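Local coordinates for ESX secretion system protein YukD (Bacillus subtilis, PDB 2BPS) that is required for YukE secretion, probably as a ubiquitin-like component or regulator of the ESX/ESAT-6-like secretion system of the bacterium, at residues A[9-14]-A[34-39]; A[30-35]-A[76-81]. All blocks are in the same frame, centred on the assembly; numbering follows the deposited sequence.

Interaction 1. Residues A[9-14]-A[34-39]; sequences IDLKHY and DIAWQA
Trp37 drives the edge of its six-membered ring against one face of Tyr14 in a T-shaped stack. The two ring planes stand at 87° and their centroids lie 5.0 Å apart. CH2 leads, 3.5 Å from CE2 of Tyr14 and displaced from the ring centre toward the CD2–CE2 rim, with CZ2 beside it. The neighbouring corner of the indole, CZ3, meets Leu11 CD2 at 4.0 Å, the methyl approaching obliquely. The same methyl lies 4.3 Å from Ala36 CB, and thus bridges two successive residues of the helix.

Leu11 and Tyr14 are brought to the same side by a type I turn that runs from one to the other, closed by the backbone hydrogen bond from Tyr14 N to Leu11 O at 2.9 Å. Both side chains set CG beside the backbone N and anti to the carbonyl carbon (chi1 -64° in each), and the turn presents them together to the helix. The phenol end is held separately, Tyr14 OH pairing with Leu81 O and Arg47 N. A leucine in place of Tyr14 would probably leave the Trp37 edge without its aromatic face and Leu81 O without its hydroxyl partner.

Strand 4-10 runs into this turn beneath helix 31-39 of the ubiquitin-like fold; Phe19 of strand 18-24 touches Ala36, Ile80 of strand 77-80 touches Leu11, and the loop residues Val42 and Pro46 pack on Trp37.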
ATOM      1  N   ILE A   9       5.449  -0.600   2.911  1.00 38.64           N
ATOM      2  CA  ILE A   9       5.182  -0.589   1.487  1.00 37.74           C
ATOM      3  C   ILE A   9       6.410  -1.101   0.744  1.00 39.27           C
ATOM      4  O   ILE A   9       7.530  -0.637   0.971  1.00 39.97           O
ATOM      5  CB  ILE A   9       4.827   0.810   1.014  1.00 36.68           C
ATOM      6  CG1 ILE A   9       3.759   1.408   1.944  1.00 36.70           C
ATOM      7  CG2 ILE A   9       4.334   0.753  -0.417  1.00 36.99           C
ATOM      8  CD1 ILE A   9       2.536   0.521   2.197  1.00 31.79           C
ATOM      9  N   ASP A  10       6.190  -2.071  -0.140  1.00 39.99           N
ATOM     10  CA  ASP A  10       7.263  -2.686  -0.908  1.00 40.66           C
ATOM     11  C   ASP A  10       7.137  -2.424  -2.413  1.00 41.20           C
ATOM     12  O   ASP A  10       6.222  -2.907  -3.065  1.00 40.51           O
ATOM     13  CB  ASP A  10       7.266  -4.191  -0.622  1.00 42.16           C
ATOM     14  CG  ASP A  10       8.467  -4.906  -1.210  1.00 46.25           C
ATOM     15  OD1 ASP A  10       8.759  -6.030  -0.740  1.00 47.42           O
ATOM     16  OD2 ASP A  10       9.117  -4.366  -2.139  1.00 49.94           O
ATOM     17  N   LEU A  11       8.071  -1.648  -2.956  1.00 42.59           N
ATOM     18  CA  LEU A  11       8.080  -1.329  -4.379  1.00 43.66           C
ATOM     19  C   LEU A  11       8.960  -2.319  -5.144  1.00 45.57           C
ATOM     20  O   LEU A  11       9.724  -1.940  -6.035  1.00 45.78           O
ATOM     21  CB  LEU A  11       8.593   0.096  -4.594  1.00 42.77           C
ATOM     22  CG  LEU A  11       7.716   1.194  -3.990  1.00 43.05           C
ATOM     23  CD1 LEU A  11       8.438   2.519  -4.060  1.00 43.30           C
ATOM     24  CD2 LEU A  11       6.398   1.264  -4.733  1.00 42.34           C
ATOM     25  N   LYS A  12       8.841  -3.592  -4.785  1.00 46.53           N
ATOM     26  CA  LYS A  12       9.600  -4.657  -5.427  1.00 47.16           C
ATOM     27  C   LYS A  12       9.500  -4.571  -6.957  1.00 46.75           C
ATOM     28  O   LYS A  12      10.508  -4.633  -7.654  1.00 44.48           O
ATOM     29  CB  LYS A  12       9.069  -6.010  -4.937  1.00 48.97           C
ATOM     30  CG  LYS A  12       9.756  -7.228  -5.522  1.00 53.98           C
ATOM     31  CD  LYS A  12       9.037  -8.533  -5.131  1.00 59.86           C
ATOM     32  CE  LYS A  12       9.059  -8.812  -3.612  1.00 62.90           C
ATOM     33  NZ  LYS A  12      10.425  -9.084  -3.037  1.00 64.36           N
ATOM     34  N   HIS A  13       8.273  -4.418  -7.457  1.00 47.60           N
ATOM     35  CA  HIS A  13       7.991  -4.345  -8.893  1.00 47.79           C
ATOM     36  C   HIS A  13       8.316  -3.003  -9.535  1.00 48.03           C
ATOM     37  O   HIS A  13       7.813  -2.689 -10.615  1.00 49.20           O
ATOM     38  CB  HIS A  13       6.515  -4.669  -9.158  1.00 48.61           C
ATOM     39  CG  HIS A  13       6.100  -6.024  -8.682  1.00 51.15           C
ATOM     40  ND1 HIS A  13       4.779  -6.371  -8.482  1.00 52.28           N
ATOM     41  CD2 HIS A  13       6.831  -7.109  -8.331  1.00 50.56           C
ATOM     42  CE1 HIS A  13       4.717  -7.608  -8.023  1.00 52.19           C
ATOM     43  NE2 HIS A  13       5.948  -8.077  -7.922  1.00 51.92           N
ATOM     44  N   TYR A  14       9.130  -2.195  -8.871  1.00 47.39           N
ATOM     45  CA  TYR A  14       9.499  -0.904  -9.430  1.00 47.51           C
ATOM     46  C   TYR A  14      10.971  -0.629  -9.136  1.00 49.21           C
ATOM     47  O   TYR A  14      11.824  -1.434  -9.512  1.00 50.86           O
ATOM     48  CB  TYR A  14       8.587   0.186  -8.869  1.00 44.90           C
ATOM     49  CG  TYR A  14       7.139  -0.002  -9.272  1.00 42.59           C
ATOM     50  CD1 TYR A  14       6.322  -0.935  -8.630  1.00 42.21           C
ATOM     51  CD2 TYR A  14       6.599   0.712 -10.331  1.00 43.05           C
ATOM     52  CE1 TYR A  14       4.997  -1.151  -9.044  1.00 40.82           C
ATOM     53  CE2 TYR A  14       5.278   0.505 -10.752  1.00 41.87           C
ATOM     54  CZ  TYR A  14       4.491  -0.429 -10.105  1.00 41.00           C
ATOM     55  OH  TYR A  14       3.210  -0.655 -10.535  1.00 41.48           O
ATOM     56  N   ASP A  34      -0.274   6.728  -3.868  1.00 44.52           N
ATOM     57  CA  ASP A  34      -0.012   8.151  -4.068  1.00 45.65           C
ATOM     58  C   ASP A  34       1.192   8.530  -3.221  1.00 44.00           C
ATOM     59  O   ASP A  34       2.156   9.121  -3.704  1.00 42.16           O
ATOM     60  CB  ASP A  34      -1.218   8.975  -3.634  1.00 50.26           C
ATOM     61  CG  ASP A  34      -2.470   8.626  -4.418  1.00 56.78           C
ATOM     62  OD1 ASP A  34      -3.550   9.146  -4.053  1.00 60.25           O
ATOM     63  OD2 ASP A  34      -2.373   7.839  -5.397  1.00 58.26           O
ATOM     64  N   ILE A  35       1.114   8.172  -1.947  1.00 42.88           N
ATOM     65  CA  ILE A  35       2.173   8.445  -1.000  1.00 42.84           C
ATOM     66  C   ILE A  35       3.490   7.835  -1.462  1.00 43.60           C
ATOM     67  O   ILE A  35       4.534   8.487  -1.424  1.00 42.44           O
ATOM     68  CB  ILE A  35       1.809   7.879   0.381  1.00 42.87           C
ATOM     69  CG1 ILE A  35       0.518   8.544   0.871  1.00 42.21           C
ATOM     70  CG2 ILE A  35       2.953   8.095   1.360  1.00 41.19           C
ATOM     71  CD1 ILE A  35       0.110   8.135   2.257  1.00 41.69           C
ATOM     72  N   ALA A  36       3.437   6.584  -1.903  1.00 44.38           N
ATOM     73  CA  ALA A  36       4.634   5.902  -2.363  1.00 45.29           C
ATOM     74  C   ALA A  36       5.360   6.724  -3.413  1.00 46.75           C
ATOM     75  O   ALA A  36       6.565   6.938  -3.312  1.00 46.71           O
ATOM     76  CB  ALA A  36       4.272   4.554  -2.923  1.00 45.08           C
ATOM     77  N   TRP A  37       4.628   7.194  -4.418  1.00 49.66           N
ATOM     78  CA  TRP A  37       5.232   7.984  -5.490  1.00 51.11           C
ATOM     79  C   TRP A  37       5.768   9.337  -5.043  1.00 51.39           C
ATOM     80  O   TRP A  37       6.793   9.782  -5.547  1.00 51.36           O
ATOM     81  CB  TRP A  37       4.252   8.124  -6.667  1.00 51.49           C
ATOM     82  CG  TRP A  37       4.575   7.149  -7.801  1.00 53.37           C
ATOM     83  CD1 TRP A  37       5.132   7.456  -9.018  1.00 54.39           C
ATOM     84  CD2 TRP A  37       4.483   5.714  -7.764  1.00 53.56           C
ATOM     85  NE1 TRP A  37       5.403   6.307  -9.728  1.00 53.74           N
ATOM     86  CE2 TRP A  37       5.013   5.225  -8.986  1.00 53.46           C
ATOM     87  CE3 TRP A  37       4.012   4.794  -6.818  1.00 53.40           C
ATOM     88  CZ2 TRP A  37       5.086   3.858  -9.284  1.00 53.48           C
ATOM     89  CZ3 TRP A  37       4.085   3.427  -7.117  1.00 54.20           C
ATOM     90  CH2 TRP A  37       4.619   2.978  -8.343  1.00 54.17           C
ATOM     91  N   GLN A  38       5.092   9.979  -4.090  1.00 53.35           N
ATOM     92  CA  GLN A  38       5.538  11.270  -3.561  1.00 54.24           C
ATOM     93  C   GLN A  38       6.853  11.045  -2.806  1.00 54.82           C
ATOM     94  O   GLN A  38       7.866  11.661  -3.099  1.00 54.49           O
ATOM     95  CB  GLN A  38       4.490  11.868  -2.596  1.00 54.97           C
ATOM     96  CG  GLN A  38       3.174  12.368  -3.239  1.00 57.73           C
ATOM     97  CD  GLN A  38       2.135  12.940  -2.225  1.00 59.98           C
ATOM     98  OE1 GLN A  38       2.467  13.755  -1.356  1.00 60.91           O
ATOM     99  NE2 GLN A  38       0.873  12.521  -2.359  1.00 59.55           N
ATOM    100  N   ALA A  39       6.830  10.127  -1.851  1.00 56.90           N
ATOM    101  CA  ALA A  39       7.996   9.821  -1.025  1.00 58.89           C
ATOM    102  C   ALA A  39       9.248   9.254  -1.709  1.00 60.51           C
ATOM    103  O   ALA A  39      10.363   9.658  -1.380  1.00 59.70           O
ATOM    104  CB  ALA A  39       7.574   8.886   0.110  1.00 57.52           C
TER

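Interaction 2. Residues A[30-35]-A[76-81]; sequences KKVIDI and DRLEIL
Val32 and Leu78 meet methyl to methyl, CG2 of the valine 4.0 Å from CD1 of the leucine, in a contact between helix and sheet that is wholly apolar. The valine uses both branches: CG1, anti to the backbone N (chi1 159°), approaches Ile80 CD1 at 4.4 Å, while CG2 serves Leu78. This one rotamer thus lets the valine reach two residues that project from the same face of strand 77-80. Ile80 CD1 also lies 4.1 Å from CG1 of Ile33, the end of one isoleucine lying obliquely against the middle of the other. The delta methyl of Ile80 therefore touches two consecutive helix residues.

No hydrogen bond joins the two segments. The helix axis passes the strand axis at 10.1 Å, with 72° between their directions, and side chains fill the interval. Other hydrophobic residues widen the layer: Ile7 and Ile9 of strand 4-10 reach Val32, and Ile52 of strand 51-54 touches both Ile33 and Leu78.

Polar groups belong to other faces. Arg77, just before Leu78, and Glu79, between Leu78 and Ile80, form salt bridges with Asp10 and Arg53 respectively, and on the helix Lys31 NZ makes a long ion pair with Asp34 OD1.

All four residues in contact are buried near the middle of the molecule, as expected for the hydrophobic core of a beta-grasp, ubiquitin-like fold. With aliphatic groups alone meeting here, helix and strand are held together by burial and shape, and no directional bond between the two segments sets their crossing.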
ATOM      1  N   LYS A  30      -5.514   2.471  -2.333  1.00 53.94           N
ATOM      2  CA  LYS A  30      -4.874   3.321  -3.319  1.00 53.49           C
ATOM      3  C   LYS A  30      -3.985   4.417  -2.724  1.00 52.36           C
ATOM      4  O   LYS A  30      -2.926   4.725  -3.280  1.00 51.13           O
ATOM      5  CB  LYS A  30      -5.963   3.936  -4.194  1.00 55.95           C
ATOM      6  CG  LYS A  30      -5.496   4.982  -5.177  1.00 59.71           C
ATOM      7  CD  LYS A  30      -6.628   5.375  -6.120  1.00 61.98           C
ATOM      8  CE  LYS A  30      -7.874   5.793  -5.353  1.00 62.38           C
ATOM      9  NZ  LYS A  30      -8.976   6.134  -6.281  1.00 63.49           N
ATOM     10  N   LYS A  31      -4.402   5.001  -1.600  1.00 50.53           N
ATOM     11  CA  LYS A  31      -3.625   6.076  -0.973  1.00 49.70           C
ATOM     12  C   LYS A  31      -2.168   5.699  -0.782  1.00 47.90           C
ATOM     13  O   LYS A  31      -1.280   6.531  -0.942  1.00 46.95           O
ATOM     14  CB  LYS A  31      -4.199   6.457   0.391  1.00 51.51           C
ATOM     15  CG  LYS A  31      -4.706   7.894   0.496  1.00 53.99           C
ATOM     16  CD  LYS A  31      -3.708   8.918  -0.022  1.00 54.84           C
ATOM     17  CE  LYS A  31      -4.314  10.323   0.003  1.00 55.00           C
ATOM     18  NZ  LYS A  31      -3.483  11.308  -0.758  1.00 56.98           N
ATOM     19  N   VAL A  32      -1.934   4.448  -0.406  1.00 45.84           N
ATOM     20  CA  VAL A  32      -0.581   3.959  -0.211  1.00 44.43           C
ATOM     21  C   VAL A  32       0.245   4.218  -1.472  1.00 42.83           C
ATOM     22  O   VAL A  32       1.445   4.486  -1.396  1.00 40.51           O
ATOM     23  CB  VAL A  32      -0.574   2.434   0.093  1.00 45.35           C
ATOM     24  CG1 VAL A  32       0.793   1.846  -0.207  1.00 46.15           C
ATOM     25  CG2 VAL A  32      -0.918   2.192   1.547  1.00 44.91           C
ATOM     26  N   ILE A  33      -0.404   4.149  -2.631  1.00 41.35           N
ATOM     27  CA  ILE A  33       0.300   4.355  -3.885  1.00 41.69           C
ATOM     28  C   ILE A  33       0.654   5.822  -4.157  1.00 43.54           C
ATOM     29  O   ILE A  33       1.765   6.130  -4.621  1.00 42.68           O
ATOM     30  CB  ILE A  33      -0.502   3.778  -5.050  1.00 40.25           C
ATOM     31  CG1 ILE A  33      -0.799   2.305  -4.779  1.00 39.50           C
ATOM     32  CG2 ILE A  33       0.307   3.858  -6.330  1.00 39.64           C
ATOM     33  CD1 ILE A  33      -1.607   1.649  -5.852  1.00 38.76           C
ATOM     34  N   ASP A  34      -0.274   6.728  -3.868  1.00 44.52           N
ATOM     35  CA  ASP A  34      -0.012   8.151  -4.068  1.00 45.65           C
ATOM     36  C   ASP A  34       1.192   8.530  -3.221  1.00 44.00           C
ATOM     37  O   ASP A  34       2.156   9.121  -3.704  1.00 42.16           O
ATOM     38  CB  ASP A  34      -1.218   8.975  -3.634  1.00 50.26           C
ATOM     39  CG  ASP A  34      -2.470   8.626  -4.418  1.00 56.78           C
ATOM     40  OD1 ASP A  34      -3.550   9.146  -4.053  1.00 60.25           O
ATOM     41  OD2 ASP A  34      -2.373   7.839  -5.397  1.00 58.26           O
ATOM     42  N   ILE A  35       1.114   8.172  -1.947  1.00 42.88           N
ATOM     43  CA  ILE A  35       2.173   8.445  -1.000  1.00 42.84           C
ATOM     44  C   ILE A  35       3.490   7.835  -1.462  1.00 43.60           C
ATOM     45  O   ILE A  35       4.534   8.487  -1.424  1.00 42.44           O
ATOM     46  CB  ILE A  35       1.809   7.879   0.381  1.00 42.87           C
ATOM     47  CG1 ILE A  35       0.518   8.544   0.871  1.00 42.21           C
ATOM     48  CG2 ILE A  35       2.953   8.095   1.360  1.00 41.19           C
ATOM     49  CD1 ILE A  35       0.110   8.135   2.257  1.00 41.69           C
ATOM     50  N   ASP A  76       1.365  -5.565   8.500  1.00 41.66           N
ATOM     51  CA  ASP A  76       1.119  -5.919   7.101  1.00 40.48           C
ATOM     52  C   ASP A  76       2.117  -5.276   6.131  1.00 39.27           C
ATOM     53  O   ASP A  76       2.534  -4.124   6.300  1.00 39.09           O
ATOM     54  CB  ASP A  76      -0.309  -5.524   6.685  1.00 41.78           C
ATOM     55  CG  ASP A  76      -1.358  -6.465   7.238  1.00 42.05           C
ATOM     56  OD1 ASP A  76      -0.958  -7.429   7.924  1.00 42.00           O
ATOM     57  OD2 ASP A  76      -2.566  -6.247   6.984  1.00 40.57           O
ATOM     58  N   ARG A  77       2.498  -6.034   5.113  1.00 37.05           N
ATOM     59  CA  ARG A  77       3.425  -5.547   4.107  1.00 36.90           C
ATOM     60  C   ARG A  77       2.641  -5.492   2.806  1.00 37.01           C
ATOM     61  O   ARG A  77       2.152  -6.524   2.330  1.00 36.95           O
ATOM     62  CB  ARG A  77       4.607  -6.512   3.976  1.00 37.20           C
ATOM     63  CG  ARG A  77       5.736  -6.043   3.075  1.00 36.41           C
ATOM     64  CD  ARG A  77       6.739  -7.170   2.898  1.00 39.53           C
ATOM     65  NE  ARG A  77       7.929  -6.774   2.139  1.00 42.01           N
ATOM     66  CZ  ARG A  77       9.117  -6.504   2.680  1.00 42.38           C
ATOM     67  NH1 ARG A  77      10.136  -6.154   1.902  1.00 41.27           N
ATOM     68  NH2 ARG A  77       9.292  -6.590   3.996  1.00 41.42           N
ATOM     69  N   LEU A  78       2.491  -4.297   2.241  1.00 36.04           N
ATOM     70  CA  LEU A  78       1.754  -4.178   0.987  1.00 37.15           C
ATOM     71  C   LEU A  78       2.715  -4.094  -0.189  1.00 36.97           C
ATOM     72  O   LEU A  78       3.560  -3.203  -0.266  1.00 37.72           O
ATOM     73  CB  LEU A  78       0.827  -2.951   0.984  1.00 35.85           C
ATOM     74  CG  LEU A  78      -0.196  -2.767   2.111  1.00 36.71           C
ATOM     75  CD1 LEU A  78      -1.277  -1.799   1.642  1.00 36.71           C
ATOM     76  CD2 LEU A  78      -0.821  -4.089   2.501  1.00 36.79           C
ATOM     77  N   GLU A  79       2.584  -5.045  -1.097  1.00 36.47           N
ATOM     78  CA  GLU A  79       3.424  -5.100  -2.277  1.00 37.51           C
ATOM     79  C   GLU A  79       2.578  -4.476  -3.368  1.00 38.72           C
ATOM     80  O   GLU A  79       1.496  -4.977  -3.676  1.00 39.78           O
ATOM     81  CB  GLU A  79       3.739  -6.566  -2.598  1.00 37.42           C
ATOM     82  CG  GLU A  79       4.703  -6.844  -3.723  1.00 36.47           C
ATOM     83  CD  GLU A  79       4.870  -8.351  -3.961  1.00 39.82           C
ATOM     84  OE1 GLU A  79       4.278  -8.897  -4.930  1.00 39.68           O
ATOM     85  OE2 GLU A  79       5.587  -8.995  -3.163  1.00 40.07           O
ATOM     86  N   ILE A  80       3.040  -3.357  -3.915  1.00 39.25           N
ATOM     87  CA  ILE A  80       2.317  -2.694  -4.991  1.00 40.61           C
ATOM     88  C   ILE A  80       2.615  -3.472  -6.256  1.00 41.15           C
ATOM     89  O   ILE A  80       3.776  -3.721  -6.576  1.00 42.70           O
ATOM     90  CB  ILE A  80       2.790  -1.248  -5.187  1.00 41.08           C
ATOM     91  CG1 ILE A  80       2.331  -0.389  -4.004  1.00 42.99           C
ATOM     92  CG2 ILE A  80       2.260  -0.703  -6.505  1.00 39.87           C
ATOM     93  CD1 ILE A  80       2.985   0.978  -3.935  1.00 43.12           C
ATOM     94  N   LEU A  81       1.575  -3.877  -6.971  1.00 41.02           N
ATOM     95  CA  LEU A  81       1.802  -4.634  -8.184  1.00 42.01           C
ATOM     96  C   LEU A  81       1.942  -3.668  -9.347  1.00 43.86           C
ATOM     97  O   LEU A  81       1.457  -2.518  -9.233  1.00 44.72           O
ATOM     98  CB  LEU A  81       0.644  -5.605  -8.443  1.00 41.28           C
ATOM     99  CG  LEU A  81       0.273  -6.632  -7.361  1.00 41.00           C
ATOM    100  CD1 LEU A  81      -0.952  -7.384  -7.800  1.00 39.82           C
ATOM    101  CD2 LEU A  81       1.411  -7.604  -7.107  1.00 40.87           C
ATOM    102  OXT LEU A  81       2.531  -4.085 -10.363  1.00 47.15           O
TER

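The centres of interactions 1 and 2 lie about 7 Å apart, under successive parts of helix 31-39. Along the chain, strand 4-10 and its turn come first, the helix next, and strand 77-80 last, at the C terminus. Segments 30-35 and 34-39 share Asp34 and Ile35, whereas the sheet sides belong to parallel neighbouring strands, joined by a probable hydrogen bond from Asp10 N to Leu78 O (2.9 Å). The two contacts touch through side chains as well, so the apolar layer runs from one to the other. The helix thereby covers a sheet whose adjacent strands come from near opposite ends of the sequence, so that it packs on both in one ubiquitin-like domain.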